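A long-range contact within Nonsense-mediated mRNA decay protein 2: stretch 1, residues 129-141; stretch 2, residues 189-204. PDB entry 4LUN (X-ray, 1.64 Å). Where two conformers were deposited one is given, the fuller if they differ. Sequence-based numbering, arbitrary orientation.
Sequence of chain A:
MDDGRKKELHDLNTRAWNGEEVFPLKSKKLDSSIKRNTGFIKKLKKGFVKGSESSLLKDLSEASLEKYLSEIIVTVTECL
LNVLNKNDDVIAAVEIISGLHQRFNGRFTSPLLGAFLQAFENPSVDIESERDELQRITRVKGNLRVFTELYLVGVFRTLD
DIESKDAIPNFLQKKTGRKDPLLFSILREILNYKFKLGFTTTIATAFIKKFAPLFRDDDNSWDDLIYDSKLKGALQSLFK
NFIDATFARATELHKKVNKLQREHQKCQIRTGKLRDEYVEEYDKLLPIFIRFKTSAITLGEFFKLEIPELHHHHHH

Stretch 1 (129-141) SERDELQRITRVK
Stretch 2 189-204: EILNYKFKLGFTTTIA

Stretch 1 is a helix from Glu130 to Lys141, with phi/psi near -65/-40 and successive i to i+4 bonds such as Ile137 N to Glu133 O (2.9 Å). Ser129 (phi/psi -134/122, chi1 t) caps its N-terminus: its OG accepts from Asp132 N at 3.1 Å, satisfying an amide that has no preceding turn to bond to. Stretch 2 is more broken. A helix arrives at Glu189 and Ile190, a type I turn spans Ile190 to Tyr193, Lys194 adopts a left-handed 53/44, and a 3-10 segment covers 195-197. Gly198, at 90/-5, follows; there a CB would be jammed against the preceding carbonyl O, so glycine suits the bend. Another helix includes 201-204. Phe199 to Ile203 runs in the same sense as the helix of stretch 1, with Leu134 CA 7.2 Å from Phe199 CA and Lys141 CA 6.0 Å from Ile203 CA; Ile190 to Tyr193 runs in the opposite sense, Ile190 lying by Val140 and Tyr193 by Glu133 and Arg136.

Apolar packing dominates the 633 Å² buried. Phe199 (chi1 m, chi2 -74°) gives the largest share. Leu134 (m, t) starts sideways but brings CD2 to 3.5 Å from Phe199 CE1, while Glu133 CG makes an off-centre CH-pi contact, 4.2 Å from the centroid of the Phe199 ring. Glu130 OE1 sits at the ring edge, 3.6 Å from Phe199 CZ, where the ring hydrogens carry slight positive charge. One turn beyond Glu133, Ile137 (m, m) places CG1 3.9 Å from Phe199 CB and CD1 3.9 Å from Ile203 CD1. Val140 (t) then sets CG1 3.7 Å from Ile190 CD1 (Ile190 is p, t) and 4.2 Å from Ile203 CD1 (Ile203 is m, t). Branched aliphatic chains suit this buried, unpolar site. Lys141 (m, t, m, t) contributes its methylenes, with CG 3.9 Å from Ile203 CG1.

The polar chemistry includes no direct hydrogen bond between the stretches. Glu133 (t, p) and Arg136 (t, t, p, chi4 84°) form a bidentate salt bridge on one helix: Arg136 NE to Glu133 OE1 and Arg136 NH2 to Glu133 OE2 are both 2.8 Å. The pair adjoins Tyr193 (t, chi2 70°), with Glu133 OE2 at the ring edge 3.7 Å from Tyr193 CD2 and Arg136 NH2 oblique, 3.2 Å from the same CD2.

Two waters supply the missing bridges. The O of one water lies 2.6 Å from Glu133 OE2 and 2.9 Å from Tyr193 O, donating to both; the O of the other lies 3.0 Å from Arg136 NH2, from which it accepts, and 2.9 Å from Ile190 O, to which it donates. Thr202 (p) bonds within its own stretch, OG1 to Phe199 O at 3.0 Å, leaving OG1 3.7 Å from Ile137 CG2.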

ATOM      1  N   SER A 129       5.520  -1.595  20.918  1.00 24.82           N
ATOM      2  CA  SER A 129       6.895  -1.872  20.535  1.00 25.68           C
ATOM      3  C   SER A 129       7.152  -1.213  19.199  1.00 24.08           C
ATOM      4  O   SER A 129       6.470  -1.518  18.232  1.00 22.72           O
ATOM      5  CB  SER A 129       7.079  -3.383  20.378  1.00 28.07           C
ATOM      6  OG  SER A 129       8.256  -3.691  19.647  1.00 27.37           O
ATOM      7  N   GLU A 130       8.134  -0.329  19.127  1.00 18.67           N
ATOM      8  CA  GLU A 130       8.415   0.339  17.860  1.00 24.47           C
ATOM      9  C   GLU A 130       9.085  -0.612  16.895  1.00 21.99           C
ATOM     10  O   GLU A 130       9.012  -0.445  15.677  1.00 19.37           O
ATOM     11  CB  GLU A 130       9.251   1.584  18.083  1.00 22.58           C
ATOM     12  CG  GLU A 130       8.489   2.638  18.864  1.00 29.95           C
ATOM     13  CD  GLU A 130       9.195   3.969  18.892  1.00 37.74           C
ATOM     14  OE1 GLU A 130      10.318   4.051  18.351  1.00 37.67           O
ATOM     15  OE2 GLU A 130       8.619   4.929  19.448  1.00 42.94           O
ATOM     16  N   ARG A 131       9.730  -1.629  17.449  1.00 21.41           N
ATOM     17  CA  ARG A 131      10.242  -2.711  16.629  1.00 19.44           C
ATOM     18  C   ARG A 131       9.104  -3.404  15.884  1.00 21.10           C
ATOM     19  O   ARG A 131       9.190  -3.668  14.678  1.00 21.42           O
ATOM     20  CB  ARG A 131      10.975  -3.699  17.528  1.00 20.03           C
ATOM     21  CG  ARG A 131      11.922  -4.592  16.798  1.00 27.03           C
ATOM     22  CD  ARG A 131      11.271  -5.844  16.285  1.00 28.76           C
ATOM     23  NE  ARG A 131      12.252  -6.535  15.462  1.00 30.61           N
ATOM     24  CZ  ARG A 131      12.012  -7.605  14.724  1.00 32.57           C
ATOM     25  NH1 ARG A 131      10.801  -8.150  14.703  1.00 28.88           N
ATOM     26  NH2 ARG A 131      13.008  -8.134  14.020  1.00 36.57           N
ATOM     27  N   ASP A 132       8.024  -3.688  16.601  1.00 17.63           N
ATOM     28  CA  ASP A 132       6.859  -4.290  15.984  1.00 18.20           C
ATOM     29  C   ASP A 132       6.187  -3.330  15.010  1.00 16.43           C
ATOM     30  O   ASP A 132       5.643  -3.773  13.989  1.00 20.49           O
ATOM     31  CB  ASP A 132       5.846  -4.746  17.034  1.00 22.66           C
ATOM     32  CG  ASP A 132       6.370  -5.879  17.904  1.00 33.30           C
ATOM     33  OD1 ASP A 132       7.403  -6.484  17.545  1.00 28.93           O
ATOM     34  OD2 ASP A 132       5.737  -6.168  18.944  1.00 29.36           O
ATOM     35  N   GLU A 133       6.218  -2.039  15.328  1.00 18.85           N
ATOM     36  CA  GLU A 133       5.566  -1.055  14.453  1.00 16.49           C
ATOM     37  C   GLU A 133       6.288  -0.982  13.122  1.00 18.21           C
ATOM     38  O   GLU A 133       5.648  -0.877  12.087  1.00 16.99           O
ATOM     39  CB  GLU A 133       5.479   0.323  15.110  1.00 17.47           C
ATOM     40  CG  GLU A 133       4.848   1.407  14.232  1.00 17.23           C
ATOM     41  CD  GLU A 133       3.412   1.100  13.784  1.00 22.22           C
ATOM     42  OE1 GLU A 133       2.758   0.153  14.284  1.00 20.23           O
ATOM     43  OE2 GLU A 133       2.915   1.851  12.920  1.00 23.61           O
ATOM     44  N   LEU A 134       7.617  -1.056  13.142  1.00 18.71           N
ATOM     45  CA  LEU A 134       8.367  -1.081  11.887  1.00 21.59           C
ATOM     46  C   LEU A 134       7.986  -2.282  11.012  1.00 19.81           C
ATOM     47  O   LEU A 134       7.870  -2.144   9.790  1.00 18.36           O
ATOM     48  CB  LEU A 134       9.882  -1.050  12.161  1.00 18.97           C
ATOM     49  CG  LEU A 134      10.426   0.297  12.634  1.00 27.07           C
ATOM     50  CD1 LEU A 134      11.746   0.120  13.376  1.00 35.96           C
ATOM     51  CD2 LEU A 134      10.598   1.253  11.450  1.00 30.24           C
ATOM     52  N   GLN A 135       7.804  -3.449  11.638  1.00 16.33           N
ATOM     53  CA  GLN A 135       7.382  -4.664  10.930  1.00 17.83           C
ATOM     54  C   GLN A 135       5.975  -4.495  10.368  1.00 16.57           C
ATOM     55  O   GLN A 135       5.691  -4.910   9.252  1.00 17.41           O
ATOM     56  CB  GLN A 135       7.419  -5.887  11.853  1.00 23.02           C
ATOM     57  CG  GLN A 135       8.793  -6.183  12.434  1.00 29.62           C
ATOM     58  CD  GLN A 135       9.775  -6.719  11.402  1.00 41.98           C
ATOM     59  OE1 GLN A 135      10.833  -6.127  11.166  1.00 44.45           O
ATOM     60  NE2 GLN A 135       9.436  -7.852  10.792  1.00 46.13           N
ATOM     61  N   ARG A 136       5.101  -3.883  11.156  1.00 16.18           N
ATOM     62  CA  ARG A 136       3.724  -3.664  10.731  1.00 17.20           C
ATOM     63  C   ARG A 136       3.667  -2.730   9.531  1.00 16.02           C
ATOM     64  O   ARG A 136       2.926  -2.990   8.594  1.00 15.29           O
ATOM     65  CB  ARG A 136       2.871  -3.084  11.865  1.00 15.32           C
ATOM     66  CG  ARG A 136       1.355  -3.164  11.598  1.00 21.28           C
ATOM     67  CD  ARG A 136       0.570  -2.271  12.574  1.00 15.85           C
ATOM     68  NE  ARG A 136       0.894  -0.872  12.389  1.00 17.00           N
ATOM     69  CZ  ARG A 136       0.319  -0.101  11.472  1.00 17.36           C
ATOM     70  NH1 ARG A 136      -0.612  -0.613  10.684  1.00 18.88           N
ATOM     71  NH2 ARG A 136       0.674   1.164  11.346  1.00 19.09           N
ATOM     72  N   ILE A 137       4.472  -1.672   9.572  1.00 14.03           N
ATOM     73  CA  ILE A 137       4.540  -0.669   8.505  1.00 15.04           C
ATOM     74  C   ILE A 137       5.069  -1.307   7.228  1.00 15.91           C
ATOM     75  O   ILE A 137       4.561  -1.051   6.134  1.00 16.12           O
ATOM     76  CB  ILE A 137       5.453   0.516   8.940  1.00 17.44           C
ATOM     77  CG1 ILE A 137       4.767   1.348  10.024  1.00 19.49           C
ATOM     78  CG2 ILE A 137       5.812   1.409   7.751  1.00 20.42           C
ATOM     79  CD1 ILE A 137       3.610   2.195   9.510  1.00 22.46           C
ATOM     80  N   THR A 138       6.100  -2.127   7.364  1.00 14.56           N
ATOM     81  CA  THR A 138       6.618  -2.881   6.217  1.00 19.33           C
ATOM     82  C   THR A 138       5.533  -3.730   5.564  1.00 18.67           C
ATOM     83  O   THR A 138       5.422  -3.784   4.334  1.00 17.75           O
ATOM     84  CB  THR A 138       7.803  -3.772   6.642  1.00 19.76           C
ATOM     85  OG1 THR A 138       8.904  -2.931   6.999  1.00 23.62           O
ATOM     86  CG2 THR A 138       8.222  -4.704   5.506  1.00 24.70           C
ATOM     87  N   ARG A 139       4.704  -4.367   6.380  1.00 16.46           N
ATOM     88  CA  ARG A 139       3.638  -5.203   5.849  1.00 17.43           C
ATOM     89  C   ARG A 139       2.598  -4.358   5.108  1.00 18.04           C
ATOM     90  O   ARG A 139       2.181  -4.701   4.003  1.00 17.83           O
ATOM     91  CB  ARG A 139       2.979  -6.006   6.968  1.00 17.61           C
ATOM     92  CG  ARG A 139       1.847  -6.870   6.471  1.00 25.02           C
ATOM     93  CD  ARG A 139       1.544  -8.026   7.402  1.00 34.46           C
ATOM     94  NE  ARG A 139       0.688  -9.002   6.735  1.00 47.87           N
ATOM     95  CZ  ARG A 139       1.093 -10.196   6.319  1.00 39.10           C
ATOM     96  NH1 ARG A 139       2.348 -10.590   6.513  1.00 43.43           N
ATOM     97  NH2 ARG A 139       0.233 -11.006   5.719  1.00 42.33           N
ATOM     98  N   VAL A 140       2.203  -3.251   5.721  1.00 13.61           N
ATOM     99  CA  VAL A 140       1.217  -2.338   5.122  1.00 14.21           C
ATOM    100  C   VAL A 140       1.691  -1.826   3.771  1.00 16.27           C
ATOM    101  O   VAL A 140       0.900  -1.746   2.825  1.00 16.55           O
ATOM    102  CB  VAL A 140       0.931  -1.152   6.060  1.00 18.94           C
ATOM    103  CG1 VAL A 140       0.201  -0.020   5.302  1.00 24.15           C
ATOM    104  CG2 VAL A 140       0.097  -1.626   7.221  1.00 18.26           C
ATOM    105  N   LYS A 141       2.975  -1.495   3.679  1.00 15.84           N
ATOM    106  CA  LYS A 141       3.538  -0.953   2.447  1.00 13.97           C
ATOM    107  C   LYS A 141       3.496  -2.000   1.357  1.00 13.27           C
ATOM    108  O   LYS A 141       3.204  -1.683   0.210  1.00 15.65           O
ATOM    109  CB  LYS A 141       4.982  -0.458   2.660  1.00 14.14           C
ATOM    110  CG  LYS A 141       5.056   0.770   3.556  1.00 18.69           C
ATOM    111  CD  LYS A 141       6.447   1.406   3.567  1.00 24.26           C
ATOM    112  CE  LYS A 141       7.537   0.410   3.860  1.00 29.81           C
ATOM    113  NZ  LYS A 141       8.825   1.111   4.182  1.00 35.38           N
ATOM    114  N   GLU A 189      -6.379   6.780   5.608  1.00 14.87           N
ATOM    115  CA  GLU A 189      -6.401   5.943   6.803  1.00 15.83           C
ATOM    116  C   GLU A 189      -4.983   5.601   7.280  1.00 16.02           C
ATOM    117  O   GLU A 189      -4.607   5.944   8.388  1.00 13.90           O
ATOM    118  CB  GLU A 189      -7.223   4.662   6.565  1.00 18.15           C
ATOM    119  CG  GLU A 189      -7.110   3.587   7.678  1.00 17.18           C
ATOM    120  CD  GLU A 189      -8.023   3.841   8.877  1.00 24.31           C
ATOM    121  OE1 GLU A 189      -8.610   4.942   8.959  1.00 24.43           O
ATOM    122  OE2 GLU A 189      -8.162   2.927   9.733  1.00 23.80           O
ATOM    123  N   ILE A 190      -4.199   4.936   6.436  1.00 14.24           N
ATOM    124  CA  ILE A 190      -2.922   4.379   6.892  1.00 12.24           C
ATOM    125  C   ILE A 190      -1.850   5.433   7.200  1.00 14.87           C
ATOM    126  O   ILE A 190      -0.968   5.202   8.022  1.00 14.77           O
ATOM    127  CB  ILE A 190      -2.395   3.277   5.938  1.00 12.28           C
ATOM    128  CG1 ILE A 190      -2.006   3.857   4.567  1.00 14.62           C
ATOM    129  CG2 ILE A 190      -3.437   2.140   5.813  1.00 11.76           C
ATOM    130  CD1 ILE A 190      -1.588   2.767   3.562  1.00 14.49           C
ATOM    131  N   LEU A 191      -1.936   6.604   6.580  1.00 14.82           N
ATOM    132  CA  LEU A 191      -0.966   7.641   6.877  1.00 11.82           C
ATOM    133  C   LEU A 191      -1.205   8.261   8.246  1.00 15.23           C
ATOM    134  O   LEU A 191      -0.342   8.975   8.765  1.00 15.63           O
ATOM    135  CB  LEU A 191      -0.996   8.731   5.811  1.00 16.20           C
ATOM    136  CG  LEU A 191      -0.489   8.277   4.447  1.00 14.36           C
ATOM    137  CD1 LEU A 191      -0.600   9.432   3.456  1.00 15.15           C
ATOM    138  CD2 LEU A 191       0.946   7.811   4.546  1.00 21.49           C
ATOM    139  N   ASN A 192      -2.367   7.968   8.827  1.00 15.71           N
ATOM    140  CA  ASN A 192      -2.794   8.655  10.044  0.53 19.00           C
ATOM    141  C   ASN A 192      -2.886   7.761  11.282  1.00 25.10           C
ATOM    142  O   ASN A 192      -3.690   8.001  12.185  1.00 28.47           O
ATOM    143  CB  ASN A 192      -4.113   9.394   9.801  0.53 18.67           C
ATOM    144  CG  ASN A 192      -3.925  10.657   8.967  0.53 19.77           C
ATOM    145  OD1 ASN A 192      -3.429  11.670   9.465  0.53 23.41           O
ATOM    146  ND2 ASN A 192      -4.304  10.598   7.695  0.53 22.12           N
ATOM    147  N   TYR A 193      -2.057   6.730  11.332  1.00 14.41           N
ATOM    148  CA  TYR A 193      -1.933   5.959  12.562  1.00 14.75           C
ATOM    149  C   TYR A 193      -0.656   6.388  13.276  1.00 13.46           C
ATOM    150  O   TYR A 193       0.446   6.166  12.769  1.00 17.29           O
ATOM    151  CB  TYR A 193      -1.892   4.462  12.281  1.00 12.87           C
ATOM    152  CG  TYR A 193      -1.686   3.628  13.530  1.00 15.31           C
ATOM    153  CD1 TYR A 193      -2.685   3.524  14.498  1.00 15.52           C
ATOM    154  CD2 TYR A 193      -0.500   2.944  13.740  1.00 16.26           C
ATOM    155  CE1 TYR A 193      -2.494   2.758  15.648  1.00 13.52           C
ATOM    156  CE2 TYR A 193      -0.298   2.184  14.883  1.00 14.98           C
ATOM    157  CZ  TYR A 193      -1.300   2.092  15.833  1.00 17.29           C
ATOM    158  OH  TYR A 193      -1.085   1.317  16.971  1.00 16.11           O
ATOM    159  N   LYS A 194      -0.811   7.027  14.436  1.00 14.15           N
ATOM    160  CA  LYS A 194       0.330   7.494  15.233  1.00 13.18           C
ATOM    161  C   LYS A 194       1.285   8.350  14.402  1.00 14.92           C
ATOM    162  O   LYS A 194       2.497   8.164  14.463  1.00 15.53           O
ATOM    163  CB  LYS A 194       1.082   6.318  15.866  1.00 16.12           C
ATOM    164  CG  LYS A 194       0.231   5.469  16.802  1.00 17.60           C
ATOM    165  CD  LYS A 194      -0.101   6.230  18.073  1.00 18.66           C
ATOM    166  CE  LYS A 194       1.152   6.757  18.732  1.00 25.76           C
ATOM    167  NZ  LYS A 194       0.910   7.133  20.155  1.00 30.00           N
ATOM    168  N   PHE A 195       0.720   9.264  13.610  1.00 14.38           N
ATOM    169  CA  PHE A 195       1.507  10.080  12.691  1.00 15.15           C
ATOM    170  C   PHE A 195       2.685  10.750  13.360  1.00 15.80           C
ATOM    171  O   PHE A 195       3.757  10.856  12.767  1.00 15.59           O
ATOM    172  CB  PHE A 195       0.642  11.151  12.032  1.00 16.42           C
ATOM    173  CG  PHE A 195       1.439  12.259  11.394  1.00 15.50           C
ATOM    174  CD1 PHE A 195       1.976  12.096  10.125  1.00 16.51           C
ATOM    175  CD2 PHE A 195       1.618  13.475  12.045  1.00 16.93           C
ATOM    176  CE1 PHE A 195       2.716  13.111   9.534  1.00 16.86           C
ATOM    177  CE2 PHE A 195       2.359  14.507  11.453  1.00 17.12           C
ATOM    178  CZ  PHE A 195       2.906  14.322  10.199  1.00 15.62           C
ATOM    179  N   LYS A 196       2.496  11.198  14.597  1.00 16.99           N
ATOM    180  CA  LYS A 196       3.537  11.985  15.254  1.00 19.78           C
ATOM    181  C   LYS A 196       4.837  11.224  15.514  1.00 16.97           C
ATOM    182  O   LYS A 196       5.880  11.858  15.734  1.00 17.23           O
ATOM    183  CB  LYS A 196       2.999  12.685  16.517  1.00 23.57           C
ATOM    184  CG  LYS A 196       2.038  13.823  16.185  1.00 26.22           C
ATOM    185  CD  LYS A 196       1.843  14.778  17.357  1.00 32.40           C
ATOM    186  CE  LYS A 196       1.239  14.083  18.568  1.00 43.46           C
ATOM    187  NZ  LYS A 196       1.059  15.047  19.701  1.00 45.59           N
ATOM    188  N   LEU A 197       4.785   9.884  15.451  1.00 15.71           N
ATOM    189  CA  LEU A 197       5.981   9.044  15.626  1.00 14.11           C
ATOM    190  C   LEU A 197       6.837   8.957  14.366  1.00 17.79           C
ATOM    191  O   LEU A 197       8.009   8.598  14.448  1.00 16.90           O
ATOM    192  CB  LEU A 197       5.649   7.642  16.176  1.00 18.04           C
ATOM    193  CG  LEU A 197       5.092   7.648  17.602  1.00 24.09           C
ATOM    194  CD1 LEU A 197       4.860   6.220  18.075  1.00 28.63           C
ATOM    195  CD2 LEU A 197       6.030   8.394  18.556  1.00 29.34           C
ATOM    196  N   GLY A 198       6.270   9.305  13.213  1.00 14.41           N
ATOM    197  CA  GLY A 198       7.050   9.405  11.984  1.00 17.41           C
ATOM    198  C   GLY A 198       7.164   8.145  11.141  1.00 18.00           C
ATOM    199  O   GLY A 198       7.734   8.179  10.050  1.00 16.82           O
ATOM    200  N   PHE A 199       6.644   7.024  11.626  1.00 14.36           N
ATOM    201  CA  PHE A 199       6.715   5.797  10.833  1.00 15.33           C
ATOM    202  C   PHE A 199       5.860   5.852   9.556  1.00 17.36           C
ATOM    203  O   PHE A 199       6.215   5.251   8.524  1.00 17.61           O
ATOM    204  CB  PHE A 199       6.330   4.570  11.679  1.00 14.01           C
ATOM    205  CG  PHE A 199       7.242   4.324  12.855  1.00 20.03           C
ATOM    206  CD1 PHE A 199       8.515   3.822  12.663  1.00 21.55           C
ATOM    207  CD2 PHE A 199       6.815   4.579  14.150  1.00 19.75           C
ATOM    208  CE1 PHE A 199       9.355   3.586  13.742  1.00 23.75           C
ATOM    209  CE2 PHE A 199       7.662   4.346  15.242  1.00 21.32           C
ATOM    210  CZ  PHE A 199       8.929   3.855  15.026  1.00 21.72           C
ATOM    211  N   THR A 200       4.727   6.550   9.592  1.00 15.12           N
ATOM    212  CA  THR A 200       3.888   6.552   8.390  1.00 14.82           C
ATOM    213  C   THR A 200       4.449   7.435   7.290  1.00 16.53           C
ATOM    214  O   THR A 200       4.019   7.325   6.142  1.00 16.04           O
ATOM    215  CB  THR A 200       2.424   6.955   8.649  1.00 15.85           C
ATOM    216  OG1 THR A 200       2.359   8.344   8.962  1.00 17.40           O
ATOM    217  CG2 THR A 200       1.834   6.127   9.784  1.00 15.79           C
ATOM    218  N   THR A 201       5.397   8.310   7.617  1.00 15.63           N
ATOM    219  CA  THR A 201       5.998   9.144   6.573  1.00 12.43           C
ATOM    220  C   THR A 201       6.707   8.248   5.556  1.00 14.25           C
ATOM    221  O   THR A 201       6.814   8.605   4.381  1.00 15.68           O
ATOM    222  CB  THR A 201       6.981  10.213   7.115  1.00 16.30           C
ATOM    223  OG1 THR A 201       8.060   9.572   7.794  1.00 15.82           O
ATOM    224  CG2 THR A 201       6.297  11.208   8.050  1.00 18.06           C
ATOM    225  N   THR A 202       7.190   7.090   5.993  1.00 13.57           N
ATOM    226  CA  THR A 202       7.836   6.165   5.063  1.00 15.27           C
ATOM    227  C   THR A 202       6.863   5.439   4.125  1.00 17.32           C
ATOM    228  O   THR A 202       7.263   4.942   3.069  1.00 17.57           O
ATOM    229  CB  THR A 202       8.764   5.155   5.774  1.00 19.64           C
ATOM    230  OG1 THR A 202       7.981   4.141   6.425  1.00 21.68           O
ATOM    231  CG2 THR A 202       9.639   5.876   6.792  1.00 23.62           C
ATOM    232  N   ILE A 203       5.585   5.367   4.490  1.00 16.32           N
ATOM    233  CA  ILE A 203       4.579   4.844   3.561  1.00 14.78           C
ATOM    234  C   ILE A 203       4.439   5.854   2.418  1.00 14.24           C
ATOM    235  O   ILE A 203       4.356   5.496   1.235  1.00 15.88           O
ATOM    236  CB  ILE A 203       3.207   4.678   4.252  1.00 15.10           C
ATOM    237  CG1 ILE A 203       3.271   3.674   5.391  1.00 15.98           C
ATOM    238  CG2 ILE A 203       2.150   4.226   3.253  1.00 16.24           C
ATOM    239  CD1 ILE A 203       1.996   3.693   6.248  1.00 16.04           C
ATOM    240  N   ALA A 204       4.427   7.132   2.781  1.00 13.49           N
ATOM    241  CA  ALA A 204       4.229   8.189   1.795  1.00 16.12           C
ATOM    242  C   ALA A 204       5.389   8.214   0.810  1.00 17.26           C
ATOM    243  O   ALA A 204       5.171   8.308  -0.397  1.00 15.51           O
ATOM    244  CB  ALA A 204       4.110   9.522   2.480  1.00 15.37           C
TER
HETATM  245  O   HOH W   1       2.747   4.465  12.777  1.00 19.06           O
HETATM  246  O   HOH W   2      -0.342   2.568   8.958  1.00 18.31           O